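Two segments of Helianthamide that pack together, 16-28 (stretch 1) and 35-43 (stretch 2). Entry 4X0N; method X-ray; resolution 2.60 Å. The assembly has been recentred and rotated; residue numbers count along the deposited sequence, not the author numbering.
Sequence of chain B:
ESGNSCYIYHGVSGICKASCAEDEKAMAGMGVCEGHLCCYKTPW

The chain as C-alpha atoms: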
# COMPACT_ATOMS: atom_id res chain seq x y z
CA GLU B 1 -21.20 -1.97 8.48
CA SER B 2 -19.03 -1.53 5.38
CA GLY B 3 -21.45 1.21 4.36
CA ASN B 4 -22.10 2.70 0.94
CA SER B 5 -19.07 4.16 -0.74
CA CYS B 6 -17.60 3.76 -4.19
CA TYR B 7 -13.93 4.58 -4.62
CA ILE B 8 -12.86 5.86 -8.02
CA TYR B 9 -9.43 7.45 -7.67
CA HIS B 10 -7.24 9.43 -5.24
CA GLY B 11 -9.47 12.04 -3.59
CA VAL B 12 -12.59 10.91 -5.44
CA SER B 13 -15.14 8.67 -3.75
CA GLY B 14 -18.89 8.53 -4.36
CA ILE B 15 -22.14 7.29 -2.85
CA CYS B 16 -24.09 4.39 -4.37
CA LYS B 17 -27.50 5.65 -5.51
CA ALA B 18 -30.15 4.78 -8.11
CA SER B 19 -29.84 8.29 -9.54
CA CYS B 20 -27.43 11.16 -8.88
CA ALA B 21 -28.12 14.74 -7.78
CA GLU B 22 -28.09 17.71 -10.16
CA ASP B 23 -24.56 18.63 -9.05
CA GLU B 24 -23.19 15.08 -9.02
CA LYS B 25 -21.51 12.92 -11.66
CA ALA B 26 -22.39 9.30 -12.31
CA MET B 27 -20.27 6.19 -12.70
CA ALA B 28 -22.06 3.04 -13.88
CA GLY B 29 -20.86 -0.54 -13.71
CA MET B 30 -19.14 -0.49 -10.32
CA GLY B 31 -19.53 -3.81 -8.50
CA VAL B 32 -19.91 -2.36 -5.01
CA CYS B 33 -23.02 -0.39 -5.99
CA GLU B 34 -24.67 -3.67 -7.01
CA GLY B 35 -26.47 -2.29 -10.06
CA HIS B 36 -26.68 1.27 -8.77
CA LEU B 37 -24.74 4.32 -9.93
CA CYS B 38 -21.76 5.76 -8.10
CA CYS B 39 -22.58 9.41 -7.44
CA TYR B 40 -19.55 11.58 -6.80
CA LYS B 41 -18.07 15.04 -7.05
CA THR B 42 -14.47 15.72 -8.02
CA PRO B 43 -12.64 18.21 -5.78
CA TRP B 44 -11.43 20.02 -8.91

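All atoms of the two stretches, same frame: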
# COMPACT_ATOMS: atom_id res chain seq x y z
N CYS B 16 -23.26 5.24 -3.53
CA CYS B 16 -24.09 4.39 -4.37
C CYS B 16 -25.57 4.77 -4.29
O CYS B 16 -26.19 4.66 -3.23
CB CYS B 16 -23.91 2.93 -3.99
SG CYS B 16 -22.33 2.24 -4.50
N LYS B 17 -26.11 5.22 -5.42
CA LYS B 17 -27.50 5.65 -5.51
C LYS B 17 -28.11 5.16 -6.83
O LYS B 17 -27.40 4.82 -7.77
CB LYS B 17 -27.62 7.18 -5.48
CG LYS B 17 -27.00 7.87 -4.28
CD LYS B 17 -27.10 9.38 -4.45
CE LYS B 17 -26.46 10.13 -3.29
NZ LYS B 17 -26.52 11.60 -3.49
N ALA B 18 -29.44 5.12 -6.88
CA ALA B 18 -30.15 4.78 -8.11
C ALA B 18 -30.03 5.90 -9.14
O ALA B 18 -29.89 5.64 -10.34
CB ALA B 18 -31.60 4.50 -7.81
N SER B 19 -30.08 7.14 -8.67
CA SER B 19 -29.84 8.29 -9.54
C SER B 19 -29.11 9.40 -8.79
O SER B 19 -29.29 9.56 -7.58
CB SER B 19 -31.14 8.80 -10.15
OG SER B 19 -32.02 9.30 -9.15
N CYS B 20 -28.29 10.16 -9.51
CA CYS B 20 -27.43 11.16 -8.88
C CYS B 20 -28.05 12.55 -8.88
O CYS B 20 -28.86 12.89 -9.75
CB CYS B 20 -26.08 11.20 -9.58
SG CYS B 20 -25.28 9.59 -9.69
N ALA B 21 -27.67 13.35 -7.89
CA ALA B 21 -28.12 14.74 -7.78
C ALA B 21 -27.79 15.58 -9.01
O ALA B 21 -27.03 15.15 -9.88
CB ALA B 21 -27.55 15.38 -6.52
N GLU B 22 -28.35 16.78 -9.06
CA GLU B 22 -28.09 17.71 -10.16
C GLU B 22 -26.61 18.10 -10.25
O GLU B 22 -26.09 18.32 -11.34
CB GLU B 22 -28.94 18.97 -9.99
CG GLU B 22 -29.10 19.78 -11.27
CD GLU B 22 -29.77 18.99 -12.38
OE1 GLU B 22 -30.99 18.73 -12.27
OE2 GLU B 22 -29.08 18.61 -13.34
N ASP B 23 -25.95 18.17 -9.10
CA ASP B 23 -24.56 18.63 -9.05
C ASP B 23 -23.58 17.47 -8.87
O ASP B 23 -22.42 17.68 -8.48
CB ASP B 23 -24.38 19.65 -7.93
CG ASP B 23 -24.62 19.05 -6.55
OD1 ASP B 23 -25.40 18.08 -6.45
OD2 ASP B 23 -24.02 19.54 -5.57
N GLU B 24 -24.03 16.26 -9.16
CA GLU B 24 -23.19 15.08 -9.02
C GLU B 24 -22.92 14.43 -10.37
O GLU B 24 -23.67 14.63 -11.34
CB GLU B 24 -23.84 14.06 -8.08
CG GLU B 24 -23.78 14.43 -6.61
CD GLU B 24 -24.50 13.43 -5.73
OE1 GLU B 24 -25.30 12.63 -6.27
OE2 GLU B 24 -24.26 13.43 -4.50
N LYS B 25 -21.85 13.64 -10.44
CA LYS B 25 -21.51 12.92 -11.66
C LYS B 25 -21.70 11.43 -11.42
O LYS B 25 -21.51 10.94 -10.31
CB LYS B 25 -20.07 13.25 -12.08
CG LYS B 25 -19.88 14.69 -12.53
CD LYS B 25 -18.43 14.97 -12.91
CE LYS B 25 -17.54 15.06 -11.68
NZ LYS B 25 -17.89 16.22 -10.80
N ALA B 26 -22.09 10.71 -12.47
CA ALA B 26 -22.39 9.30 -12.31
C ALA B 26 -21.32 8.38 -12.89
O ALA B 26 -20.72 8.66 -13.92
CB ALA B 26 -23.75 8.98 -12.91
N MET B 27 -21.10 7.26 -12.20
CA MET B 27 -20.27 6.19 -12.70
C MET B 27 -21.02 4.86 -12.65
O MET B 27 -21.30 4.34 -11.57
CB MET B 27 -18.96 6.11 -11.92
CG MET B 27 -17.93 5.18 -12.52
SD MET B 27 -17.11 5.91 -13.95
CE MET B 27 -16.33 7.33 -13.19
N ALA B 28 -21.36 4.32 -13.81
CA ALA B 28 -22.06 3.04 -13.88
C ALA B 28 -21.08 1.88 -13.80
O ALA B 28 -19.87 2.06 -13.98
CB ALA B 28 -22.86 2.95 -15.17
N GLY B 35 -25.47 -2.69 -9.09
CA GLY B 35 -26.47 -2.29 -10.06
C GLY B 35 -26.78 -0.81 -10.02
O GLY B 35 -27.33 -0.25 -10.97
N HIS B 36 -26.45 -0.16 -8.90
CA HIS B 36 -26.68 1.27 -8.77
C HIS B 36 -25.59 2.07 -9.47
O HIS B 36 -24.62 1.51 -9.98
CB HIS B 36 -26.71 1.66 -7.29
CG HIS B 36 -28.06 1.53 -6.66
ND1 HIS B 36 -29.21 1.37 -7.39
CD2 HIS B 36 -28.43 1.53 -5.35
CE1 HIS B 36 -30.25 1.29 -6.57
NE2 HIS B 36 -29.80 1.38 -5.33
N LEU B 37 -25.77 3.39 -9.48
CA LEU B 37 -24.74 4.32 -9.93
C LEU B 37 -23.85 4.73 -8.77
O LEU B 37 -24.28 4.74 -7.62
CB LEU B 37 -25.39 5.57 -10.53
CG LEU B 37 -25.83 5.57 -12.00
CD1 LEU B 37 -26.67 4.36 -12.36
CD2 LEU B 37 -26.61 6.85 -12.29
N CYS B 38 -22.60 5.08 -9.07
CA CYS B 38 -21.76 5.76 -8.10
C CYS B 38 -21.85 7.26 -8.33
O CYS B 38 -21.51 7.76 -9.39
CB CYS B 38 -20.31 5.29 -8.21
SG CYS B 38 -19.16 6.13 -7.09
N CYS B 39 -22.31 7.98 -7.31
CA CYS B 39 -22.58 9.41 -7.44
C CYS B 39 -21.54 10.21 -6.67
O CYS B 39 -21.50 10.19 -5.44
CB CYS B 39 -23.99 9.73 -6.92
SG CYS B 39 -25.33 8.87 -7.79
N TYR B 40 -20.69 10.92 -7.41
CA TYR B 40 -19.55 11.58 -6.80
C TYR B 40 -19.42 13.02 -7.25
O TYR B 40 -20.11 13.47 -8.16
CB TYR B 40 -18.27 10.83 -7.17
CG TYR B 40 -17.97 10.80 -8.66
CD1 TYR B 40 -17.00 11.63 -9.21
CD2 TYR B 40 -18.67 9.95 -9.52
CE1 TYR B 40 -16.72 11.61 -10.57
CE2 TYR B 40 -18.40 9.93 -10.88
CZ TYR B 40 -17.43 10.76 -11.40
OH TYR B 40 -17.15 10.74 -12.75
N LYS B 41 -18.53 13.75 -6.58
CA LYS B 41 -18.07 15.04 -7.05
C LYS B 41 -16.55 15.00 -7.04
O LYS B 41 -15.95 14.43 -6.12
CB LYS B 41 -18.55 16.16 -6.13
CG LYS B 41 -20.04 16.11 -5.80
CD LYS B 41 -20.42 17.24 -4.85
CE LYS B 41 -21.87 17.11 -4.38
NZ LYS B 41 -22.09 15.88 -3.56
N THR B 42 -15.92 15.59 -8.04
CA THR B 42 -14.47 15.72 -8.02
C THR B 42 -14.11 17.02 -7.33
O THR B 42 -14.79 18.03 -7.51
CB THR B 42 -13.87 15.71 -9.44
OG1 THR B 42 -14.32 16.85 -10.17
CG2 THR B 42 -14.28 14.44 -10.18
N PRO B 43 -13.04 17.01 -6.52
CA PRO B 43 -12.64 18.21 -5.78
C PRO B 43 -11.85 19.19 -6.65
O PRO B 43 -11.11 20.02 -6.13
CB PRO B 43 -11.78 17.65 -4.65
CG PRO B 43 -11.25 16.37 -5.17
CD PRO B 43 -12.30 15.81 -6.09
O HOH W 1 -21.66 2.04 -10.55

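Strand 37-40 of stretch 2 is paired on two sides by stretch 1. Residues 16-17 and the strand beginning at Lys-25 both run antiparallel to it. The loop between them includes a type I turn from Ala-21 to Glu-24.

Lys-17 and Leu-37 form a two-way backbone pair: Lys-17 N donates to Leu-37 O at 2.9 Å, and Leu-37 N to Lys-17 O at 2.8 Å. In the other strand pair, Lys-25 N donates to Tyr-40 O (2.9 Å) and Tyr-40 N to Lys-25 O (3.0 Å). Met-27 N to Cys-38 O and Cys-38 N to Met-27 O, both 2.9 Å, continue the ladder. A water donates to Met-27 O (2.5 Å) and His-36 O (3.1 Å), linking the stretches beyond this pairing.

The Cys-20 to Cys-39 disulfide, SG to SG 2.0 Å, ties the connecting loop to the central strand. Leu-37, Ala-26 and Cys-39 share one sheet face, and Leu-37 CD2 is 3.6 Å from Ala-26 CB and 4.0 Å from Cys-20 SG.

Tyr-40 is buried on the face it shares with Lys-25 and Met-27. Lys-25 CB lies over the Tyr-40 ring, 4.0 Å from the centroid, in a CH-pi contact. Met-27 CE reaches within 3.5 Å of Tyr-40 OH. The long, flexible methionine suits this buried site.

Glu-24 is a charged hub. Glu-24 OE2 forms salt bridges with Lys-17 NZ (3.1 Å) and Lys-41 NZ (3.4 Å, a weak hydrogen bond). Glu-24 OE1 accepts from Ala-21 N at 3.0 Å, bracing the turn. Lys-17 is extended and Lys-41 bends at its last bond; both bring their amino groups to one carboxylate.

At the exposed end, the backbone of Lys-17 and Ala-18 covers one face of the His-36 ring. Together the stretches bury 980 Å².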